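Local coordinates for T-lymphoma invasion and metastasis-inducing protein 1 (Homo sapiens, PDB 4K2P), which acts as a guanine nucleotide exchange factor for Rac GTPases, and through its PH-CC-Ex region probably binds phosphoinositides and partners such as Par-3, at residues A[71-79]-A[190-198]; A[40-48]-A[112-123]. The protein carries 5 engineered substitutions. All coordinates share one frame; numbering follows the deposited sequence.

Contact 1. Residues A[71-79]-A[190-198]; sequences VENSIVQAV and MDLFRFRCY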
loop_
_atom_site.group_PDB
_atom_site.type_symbol
_atom_site.label_atom_id
_atom_site.label_comp_id
_atom_site.label_asym_id
_atom_site.label_seq_id
_atom_site.Cartn_x
_atom_site.Cartn_y
_atom_site.Cartn_z
ATOM N N VAL A 71 -5.000 8.592 3.892
ATOM C CA VAL A 71 -4.310 7.308 3.985
ATOM C C VAL A 71 -5.250 6.113 4.086
ATOM O O VAL A 71 -4.811 5.026 4.461
ATOM C CB VAL A 71 -3.350 7.272 5.205
ATOM C CG1 VAL A 71 -2.349 8.412 5.112
ATOM C CG2 VAL A 71 -4.107 7.340 6.511
ATOM N N GLU A 72 -6.522 6.295 3.735
ATOM C CA GLU A 72 -7.441 5.160 3.647
ATOM C C GLU A 72 -6.863 4.149 2.667
ATOM O O GLU A 72 -6.329 4.529 1.635
ATOM C CB GLU A 72 -8.845 5.587 3.186
ATOM C CG GLU A 72 -9.829 5.841 4.321
ATOM C CD GLU A 72 -11.251 6.155 3.851
ATOM O OE1 GLU A 72 -11.717 5.574 2.847
ATOM O OE2 GLU A 72 -11.909 6.995 4.500
ATOM N N ASN A 73 -6.926 2.874 3.027
ATOM C CA ASN A 73 -6.502 1.777 2.153
ATOM C C ASN A 73 -5.025 1.870 1.763
ATOM O O ASN A 73 -4.635 1.509 0.656
ATOM C CB ASN A 73 -7.387 1.716 0.900
ATOM C CG ASN A 73 -8.820 1.333 1.221
ATOM O OD1 ASN A 73 -9.071 0.389 1.972
ATOM N ND2 ASN A 73 -9.768 2.060 0.655
ATOM N N SER A 74 -4.207 2.333 2.702
ATOM C CA SER A 74 -2.764 2.415 2.521
ATOM C C SER A 74 -2.046 1.158 3.010
ATOM O O SER A 74 -2.631 0.304 3.673
ATOM C CB SER A 74 -2.207 3.628 3.263
ATOM O OG SER A 74 -2.642 4.829 2.666
ATOM N N ILE A 75 -0.772 1.051 2.659
ATOM C CA ILE A 75 0.121 0.074 3.255
ATOM C C ILE A 75 1.312 0.832 3.824
ATOM O O ILE A 75 1.799 1.777 3.224
ATOM C CB ILE A 75 0.609 -0.981 2.231
ATOM C CG1 ILE A 75 -0.551 -1.864 1.764
ATOM C CG2 ILE A 75 1.699 -1.863 2.840
ATOM C CD1 ILE A 75 -0.218 -2.750 0.551
ATOM N N VAL A 76 1.800 0.392 4.973
ATOM C CA VAL A 76 2.989 0.959 5.567
ATOM C C VAL A 76 3.955 -0.202 5.750
ATOM O O VAL A 76 3.555 -1.281 6.187
ATOM C CB VAL A 76 2.718 1.667 6.911
ATOM C CG1 VAL A 76 3.939 2.463 7.340
ATOM C CG2 VAL A 76 1.511 2.588 6.806
ATOM N N GLN A 77 5.215 0.028 5.394
ATOM C CA GLN A 77 6.278 -0.973 5.491
ATOM C C GLN A 77 7.534 -0.355 6.088
ATOM O O GLN A 77 7.944 0.722 5.682
ATOM C CB GLN A 77 6.626 -1.548 4.113
ATOM C CG GLN A 77 5.525 -2.348 3.445
ATOM C CD GLN A 77 5.395 -3.736 4.023
ATOM O OE1 GLN A 77 6.136 -4.650 3.656
ATOM N NE2 GLN A 77 4.440 -3.909 4.920
ATOM N N ALA A 78 8.154 -1.043 7.033
ATOM C CA ALA A 78 9.507 -0.707 7.448
ATOM C C ALA A 78 10.437 -0.793 6.250
ATOM O O ALA A 78 10.221 -1.599 5.349
ATOM C CB ALA A 78 9.980 -1.640 8.543
ATOM N N VAL A 79 11.459 0.053 6.242
ATOM C CA VAL A 79 12.493 0.026 5.214
ATOM C C VAL A 79 13.842 -0.079 5.899
ATOM O O VAL A 79 14.674 0.816 5.787
ATOM C CB VAL A 79 12.466 1.278 4.318
ATOM C CG1 VAL A 79 13.320 1.050 3.073
ATOM C CG2 VAL A 79 11.038 1.625 3.927
ATOM N N MET A 190 -2.293 -8.099 -3.721
ATOM C CA MET A 190 -1.977 -6.847 -3.076
ATOM C C MET A 190 -3.039 -6.543 -2.006
ATOM O O MET A 190 -2.706 -6.142 -0.895
ATOM C CB MET A 190 -1.903 -5.724 -4.114
ATOM C CG MET A 190 -1.460 -4.389 -3.571
ATOM S SD MET A 190 0.198 -4.419 -2.862
ATOM C CE MET A 190 1.181 -4.863 -4.302
ATOM N N ASP A 191 -4.311 -6.752 -2.336
ATOM C CA ASP A 191 -5.398 -6.483 -1.393
ATOM C C ASP A 191 -5.334 -7.439 -0.207
ATOM O O ASP A 191 -5.552 -7.048 0.934
ATOM C CB ASP A 191 -6.757 -6.586 -2.084
ATOM C CG ASP A 191 -7.064 -5.380 -2.959
ATOM O OD1 ASP A 191 -6.549 -4.280 -2.685
ATOM O OD2 ASP A 191 -7.823 -5.530 -3.931
ATOM N N LEU A 192 -5.001 -8.690 -0.491
ATOM C CA LEU A 192 -4.888 -9.724 0.528
ATOM C C LEU A 192 -3.752 -9.417 1.504
ATOM O O LEU A 192 -3.891 -9.596 2.711
ATOM C CB LEU A 192 -4.663 -11.079 -0.140
ATOM C CG LEU A 192 -4.479 -12.292 0.771
ATOM C CD1 LEU A 192 -5.637 -12.436 1.726
ATOM C CD2 LEU A 192 -4.314 -13.543 -0.068
ATOM N N PHE A 193 -2.625 -8.973 0.966
ATOM C CA PHE A 193 -1.462 -8.602 1.770
ATOM C C PHE A 193 -1.838 -7.428 2.666
ATOM O O PHE A 193 -1.495 -7.389 3.847
ATOM C CB PHE A 193 -0.284 -8.256 0.850
ATOM C CG PHE A 193 0.960 -7.794 1.565
ATOM C CD1 PHE A 193 1.168 -6.451 1.824
ATOM C CD2 PHE A 193 1.940 -8.697 1.924
ATOM C CE1 PHE A 193 2.313 -6.024 2.462
ATOM C CE2 PHE A 193 3.090 -8.279 2.557
ATOM C CZ PHE A 193 3.280 -6.938 2.826
ATOM N N ARG A 194 -2.576 -6.487 2.091
ATOM C CA ARG A 194 -2.986 -5.284 2.788
ATOM C C ARG A 194 -3.919 -5.613 3.953
ATOM O O ARG A 194 -3.738 -5.105 5.060
ATOM C CB ARG A 194 -3.658 -4.320 1.814
ATOM C CG ARG A 194 -4.074 -3.007 2.442
ATOM C CD ARG A 194 -4.256 -1.918 1.402
ATOM N NE ARG A 194 -5.287 -2.245 0.416
ATOM C CZ ARG A 194 -6.595 -2.124 0.621
ATOM N NH1 ARG A 194 -7.053 -1.716 1.794
ATOM N NH2 ARG A 194 -7.453 -2.439 -0.341
ATOM N N PHE A 195 -4.908 -6.467 3.713
ATOM C CA PHE A 195 -5.839 -6.831 4.769
ATOM C C PHE A 195 -5.119 -7.631 5.836
ATOM O O PHE A 195 -5.445 -7.528 7.012
ATOM C CB PHE A 195 -7.038 -7.607 4.219
ATOM C CG PHE A 195 -8.059 -6.736 3.547
ATOM C CD1 PHE A 195 -8.809 -5.843 4.286
ATOM C CD2 PHE A 195 -8.270 -6.803 2.184
ATOM C CE1 PHE A 195 -9.751 -5.032 3.680
ATOM C CE2 PHE A 195 -9.215 -5.990 1.573
ATOM C CZ PHE A 195 -9.951 -5.105 2.324
ATOM N N ARG A 196 -4.123 -8.412 5.434
ATOM C CA ARG A 196 -3.339 -9.169 6.400
ATOM C C ARG A 196 -2.467 -8.243 7.242
ATOM O O ARG A 196 -2.143 -8.552 8.388
ATOM C CB ARG A 196 -2.483 -10.214 5.695
ATOM C CG ARG A 196 -3.255 -11.459 5.330
ATOM C CD ARG A 196 -2.405 -12.452 4.570
ATOM N NE ARG A 196 -3.157 -13.674 4.302
ATOM C CZ ARG A 196 -2.917 -14.510 3.298
ATOM N NH1 ARG A 196 -1.947 -14.257 2.428
ATOM N NH2 ARG A 196 -3.660 -15.599 3.162
ATOM N N CYS A 197 -2.083 -7.111 6.675
ATOM C CA CYS A 197 -1.353 -6.115 7.437
ATOM C C CYS A 197 -2.268 -5.511 8.493
ATOM O O CYS A 197 -1.870 -5.338 9.649
ATOM C CB CYS A 197 -0.806 -5.016 6.528
ATOM S SG CYS A 197 0.676 -5.462 5.617
ATOM N N TYR A 198 -3.492 -5.183 8.088
ATOM C CA TYR A 198 -4.468 -4.568 8.992
ATOM C C TYR A 198 -4.797 -5.508 10.134
ATOM O O TYR A 198 -4.871 -5.111 11.296
ATOM C CB TYR A 198 -5.758 -4.219 8.253
ATOM C CG TYR A 198 -5.623 -3.201 7.149
ATOM C CD1 TYR A 198 -4.425 -2.524 6.919
ATOM C CD2 TYR A 198 -6.701 -2.918 6.332
ATOM C CE1 TYR A 198 -4.324 -1.590 5.901
ATOM C CE2 TYR A 198 -6.612 -2.001 5.327
ATOM C CZ TYR A 198 -5.422 -1.341 5.105
ATOM O OH TYR A 198 -5.370 -0.422 4.087
#

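Contact 2. Residues A[40-48]-A[112-123]; sequences WVSLKGCTL and WITAIHSACATA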
loop_
_atom_site.group_PDB
_atom_site.type_symbol
_atom_site.label_atom_id
_atom_site.label_comp_id
_atom_site.label_asym_id
_atom_site.label_seq_id
_atom_site.Cartn_x
_atom_site.Cartn_y
_atom_site.Cartn_z
ATOM N N TRP A 40 5.587 17.996 12.582
ATOM C CA TRP A 40 4.735 17.320 13.542
ATOM C C TRP A 40 3.615 16.633 12.752
ATOM O O TRP A 40 2.843 17.281 12.061
ATOM C CB TRP A 40 4.163 18.302 14.553
ATOM C CG TRP A 40 3.370 17.643 15.623
ATOM C CD1 TRP A 40 2.011 17.612 15.737
ATOM C CD2 TRP A 40 3.884 16.905 16.734
ATOM N NE1 TRP A 40 1.650 16.908 16.856
ATOM C CE2 TRP A 40 2.781 16.462 17.484
ATOM C CE3 TRP A 40 5.171 16.579 17.169
ATOM C CZ2 TRP A 40 2.925 15.706 18.646
ATOM C CZ3 TRP A 40 5.311 15.828 18.318
ATOM C CH2 TRP A 40 4.198 15.399 19.045
ATOM N N VAL A 41 3.553 15.318 12.831
ATOM C CA VAL A 41 2.599 14.546 12.048
ATOM C C VAL A 41 1.550 13.981 12.978
ATOM O O VAL A 41 1.880 13.350 13.966
ATOM C CB VAL A 41 3.298 13.416 11.272
ATOM C CG1 VAL A 41 2.280 12.579 10.481
ATOM C CG2 VAL A 41 4.338 14.007 10.342
ATOM N N SER A 42 0.283 14.193 12.633
ATOM C CA SER A 42 -0.832 13.815 13.477
ATOM C C SER A 42 -1.873 13.030 12.685
ATOM O O SER A 42 -2.430 13.515 11.711
ATOM C CB SER A 42 -1.466 15.062 14.089
ATOM O OG SER A 42 -2.528 14.724 14.952
ATOM N N LEU A 43 -2.136 11.814 13.137
ATOM C CA LEU A 43 -3.118 10.935 12.530
ATOM C C LEU A 43 -4.469 11.133 13.187
ATOM O O LEU A 43 -4.664 10.740 14.331
ATOM C CB LEU A 43 -2.664 9.482 12.683
ATOM C CG LEU A 43 -3.611 8.387 12.203
ATOM C CD1 LEU A 43 -3.805 8.475 10.699
ATOM C CD2 LEU A 43 -3.076 7.018 12.606
ATOM N N LYS A 44 -5.406 11.730 12.460
ATOM C CA LYS A 44 -6.780 11.864 12.934
ATOM C C LYS A 44 -7.697 11.277 11.879
ATOM O O LYS A 44 -7.631 11.652 10.710
ATOM C CB LYS A 44 -7.132 13.329 13.212
ATOM N N GLY A 45 -8.558 10.360 12.299
ATOM C CA GLY A 45 -9.347 9.595 11.361
ATOM C C GLY A 45 -8.391 8.878 10.432
ATOM O O GLY A 45 -7.451 8.228 10.885
ATOM N N CYS A 46 -8.601 9.041 9.134
ATOM C CA CYS A 46 -7.779 8.381 8.141
ATOM C C CYS A 46 -6.985 9.414 7.349
ATOM O O CYS A 46 -6.787 9.287 6.141
ATOM C CB CYS A 46 -8.654 7.518 7.234
ATOM S SG CYS A 46 -8.163 5.788 7.264
ATOM N N THR A 47 -6.526 10.439 8.060
ATOM C CA THR A 47 -5.742 11.509 7.462
ATOM C C THR A 47 -4.521 11.825 8.315
ATOM O O THR A 47 -4.608 11.933 9.535
ATOM C CB THR A 47 -6.593 12.785 7.287
ATOM O OG1 THR A 47 -7.756 12.473 6.520
ATOM C CG2 THR A 47 -5.811 13.883 6.582
ATOM N N LEU A 48 -3.368 11.920 7.665
ATOM C CA LEU A 48 -2.167 12.430 8.290
ATOM C C LEU A 48 -2.078 13.926 8.044
ATOM O O LEU A 48 -2.034 14.363 6.904
ATOM C CB LEU A 48 -0.910 11.738 7.741
ATOM C CG LEU A 48 -0.673 10.286 8.137
ATOM C CD1 LEU A 48 0.504 9.731 7.344
ATOM C CD2 LEU A 48 -0.424 10.153 9.612
ATOM N N TRP A 112 3.936 3.461 14.846
ATOM C CA TRP A 112 3.370 4.227 13.741
ATOM C C TRP A 112 2.692 3.278 12.753
ATOM O O TRP A 112 1.601 3.564 12.260
ATOM C CB TRP A 112 4.452 5.058 13.044
ATOM C CG TRP A 112 4.619 6.432 13.622
ATOM C CD1 TRP A 112 5.664 6.895 14.389
ATOM C CD2 TRP A 112 3.704 7.525 13.493
ATOM N NE1 TRP A 112 5.442 8.213 14.742
ATOM C CE2 TRP A 112 4.250 8.621 14.200
ATOM C CE3 TRP A 112 2.476 7.686 12.847
ATOM C CZ2 TRP A 112 3.610 9.853 14.272
ATOM C CZ3 TRP A 112 1.841 8.914 12.931
ATOM C CH2 TRP A 112 2.410 9.980 13.631
ATOM N N ILE A 113 3.325 2.142 12.477
ATOM C CA ILE A 113 2.752 1.179 11.548
ATOM C C ILE A 113 1.435 0.663 12.117
ATOM O O ILE A 113 0.441 0.554 11.406
ATOM C CB ILE A 113 3.718 0.005 11.266
ATOM C CG1 ILE A 113 4.892 0.505 10.418
ATOM C CG2 ILE A 113 2.995 -1.123 10.528
ATOM C CD1 ILE A 113 5.927 -0.535 10.091
ATOM N N THR A 114 1.427 0.395 13.415
ATOM C CA THR A 114 0.254 -0.134 14.087
ATOM C C THR A 114 -0.882 0.876 14.055
ATOM O O THR A 114 -2.016 0.516 13.767
ATOM C CB THR A 114 0.580 -0.516 15.531
ATOM O OG1 THR A 114 1.430 -1.663 15.522
ATOM C CG2 THR A 114 -0.676 -0.854 16.325
ATOM N N ALA A 115 -0.572 2.142 14.310
ATOM C CA ALA A 115 -1.599 3.176 14.393
ATOM C C ALA A 115 -2.229 3.439 13.026
ATOM O O ALA A 115 -3.445 3.593 12.917
ATOM C CB ALA A 115 -1.021 4.459 14.958
ATOM N N ILE A 116 -1.411 3.479 11.980
ATOM C CA ILE A 116 -1.930 3.811 10.658
ATOM C C ILE A 116 -2.775 2.657 10.125
ATOM O O ILE A 116 -3.840 2.883 9.560
ATOM C CB ILE A 116 -0.812 4.153 9.674
ATOM C CG1 ILE A 116 -0.123 5.448 10.108
ATOM C CG2 ILE A 116 -1.372 4.337 8.263
ATOM C CD1 ILE A 116 1.216 5.695 9.453
ATOM N N HIS A 117 -2.314 1.428 10.333
ATOM C CA HIS A 117 -3.031 0.248 9.869
ATOM C C HIS A 117 -4.335 0.082 10.634
ATOM O O HIS A 117 -5.330 -0.369 10.081
ATOM C CB HIS A 117 -2.168 -1.006 10.024
ATOM C CG HIS A 117 -1.152 -1.163 8.943
ATOM N ND1 HIS A 117 -0.138 -2.090 8.995
ATOM C CD2 HIS A 117 -0.998 -0.497 7.778
ATOM C CE1 HIS A 117 0.603 -1.987 7.908
ATOM N NE2 HIS A 117 0.095 -1.034 7.148
ATOM N N SER A 118 -4.328 0.465 11.906
ATOM C CA SER A 118 -5.530 0.402 12.728
ATOM C C SER A 118 -6.572 1.363 12.199
ATOM O O SER A 118 -7.753 1.051 12.162
ATOM C CB SER A 118 -5.216 0.721 14.188
ATOM O OG SER A 118 -4.559 -0.367 14.807
ATOM N N ALA A 119 -6.118 2.549 11.814
ATOM C CA ALA A 119 -6.993 3.557 11.250
ATOM C C ALA A 119 -7.589 3.049 9.944
ATOM O O ALA A 119 -8.764 3.253 9.676
ATOM C CB ALA A 119 -6.235 4.855 11.021
ATOM N N CYS A 120 -6.761 2.408 9.126
ATOM C CA CYS A 120 -7.213 1.867 7.851
ATOM C C CYS A 120 -8.231 0.762 8.073
ATOM O O CYS A 120 -9.200 0.637 7.334
ATOM C CB CYS A 120 -6.034 1.342 7.036
ATOM S SG CYS A 120 -4.999 2.655 6.368
ATOM N N ALA A 121 -8.014 -0.027 9.114
ATOM C CA ALA A 121 -8.880 -1.147 9.412
ATOM C C ALA A 121 -10.259 -0.622 9.813
ATOM O O ALA A 121 -11.285 -1.166 9.396
ATOM C CB ALA A 121 -8.279 -2.002 10.510
ATOM N N THR A 122 -10.265 0.442 10.614
ATOM C CA THR A 122 -11.494 1.092 11.047
ATOM C C THR A 122 -12.225 1.694 9.857
ATOM O O THR A 122 -13.448 1.666 9.805
ATOM C CB THR A 122 -11.225 2.216 12.093
ATOM O OG1 THR A 122 -10.618 1.659 13.264
ATOM C CG2 THR A 122 -12.520 2.907 12.497
ATOM N N ALA A 123 -11.479 2.237 8.902
ATOM C CA ALA A 123 -12.094 2.834 7.726
ATOM C C ALA A 123 -12.802 1.764 6.886
ATOM O O ALA A 123 -13.877 2.005 6.338
ATOM C CB ALA A 123 -11.056 3.569 6.896
#

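Contact 1. Residues A[71-79]-A[190-198]
Asn73 CB sits over one face of the Arg194 guanidinium, 3.5 Å above its plane and offset toward the rim. The hydroxyl end of Tyr198 lies at the edge of the same group. The Tyr198 ring has Arg194 O over one face and Ser74 O in plane at its edge. Tyr198 OH donates to Ser74 O over 2.9 Å, in the carbonyl plane and on a lone pair. Arg194 NH1 gives Tyr198 OH a fairly straight bond of 3.1 Å (162°). Arg194 NH1 to Asn73 OD1 is a weak, bent bond (122°). Arg194 NH2 makes a salt bridge with Asp191 OD1 at 3.1 Å, which steadies the head group from its own helix. The arginine chain leaves the helix nearly extended and bends at chi3 (60°), which turns the guanidinium toward Asn73. An alanine in place of Arg194 is likely to leave Asp191 without its charged mate and the Tyr198 hydroxyl without the N-H of Arg194. Beside this polar cluster Ile75 makes apolar contacts. Its CG1 rests on the Arg194 methylenes, and Ile75 CD1 meets Met190 SD at 3.8 Å and the Phe193 ring edge. Gln77 differs: its amide oxygen OE1 lies at the edge of the Phe193 ring, 3.8 Å from Phe193 CZ. In this PH-CC-Ex region a type II turn, Val71 to Ser74, and the PH-fold strand 75-78 after it pack across the long helix 168-203 of the CC-Ex range.

Contact 2. Residues A[40-48]-A[112-123]
Leu43 CD2 is the main bump of the strand side. It enters a shallow hollow on the helix lined by Ala115, Ile116 and Ala119. Leu43 CD2 lies 3.5 Å from Ala115 O and 4.0 Å from Ala115 CB, so it meets the helix backbone as well as its side chains. Ile116 CG1 and Ala119 CB border it on the way toward the next turn. The small alanine side chains probably let Leu43 and the turn come this close. With CG anti to the backbone nitrogen (chi1 175°), Leu43 carries this branch onto the helix.

The second bump is Cys46. Its SG points into the next hollow along the helix, between Ala119 and Ala123. Cys46 SG is 3.6 Å from Ala119 O and 3.7 Å from Ala123 CB, and it also touches the backbone at Cys120 CA. Between these two bumps, Gly45 O lies against Ala119 CB at 3.6 Å. Ala119 CB thus touches both the turn and Leu43 CD2 of the strand.

At the other end the bump belongs to the helix. Trp112 reaches toward the strands with its six-membered ring. Val41 O lies at the ring edge, 3.4 Å from Trp112 CH2 and in the ring plane. Val41 CG1 touches the same CH2 atom, and Leu48 CD2 approaches Trp112 CZ3 obliquely at 4.2 Å. Trp112 also makes a cation-pi contact with Lys10, and Phe89 meets its ring.

The axes of strand 40-44 and helix 112-123 come within 9.7 Å, their directions 29° apart. This is the C-terminal helix of the PH fold closing one end of its curled sheet. Apolar side-chain groups meet each other and four backbone carbonyl oxygens, without a hydrogen bond between the segments, so close shape fit and burial probably account for most of the hold.

In the fold
Both contacts are buried and both reach the same PH sheet, but they cover it with different helices. Contact 2 stays inside the PH domain and lies farther from the centre of the chain. Contact 1 is near that centre and joins the PH domain to the CC-Ex region. Their chemistry follows their place: contact 2 is a packing of apolar side chains, whereas contact 1 adds a charged and hydroxyl cluster to its apolar part. The two meet directly. Val71 N probably bonds to Cys46 O, and Val76 N to His117 NE2. Tyr198 packs on Cys120, bringing helix 168-203 against helix 106-128. His117 ND1 also bonds to Ser201, tying the same two helices together.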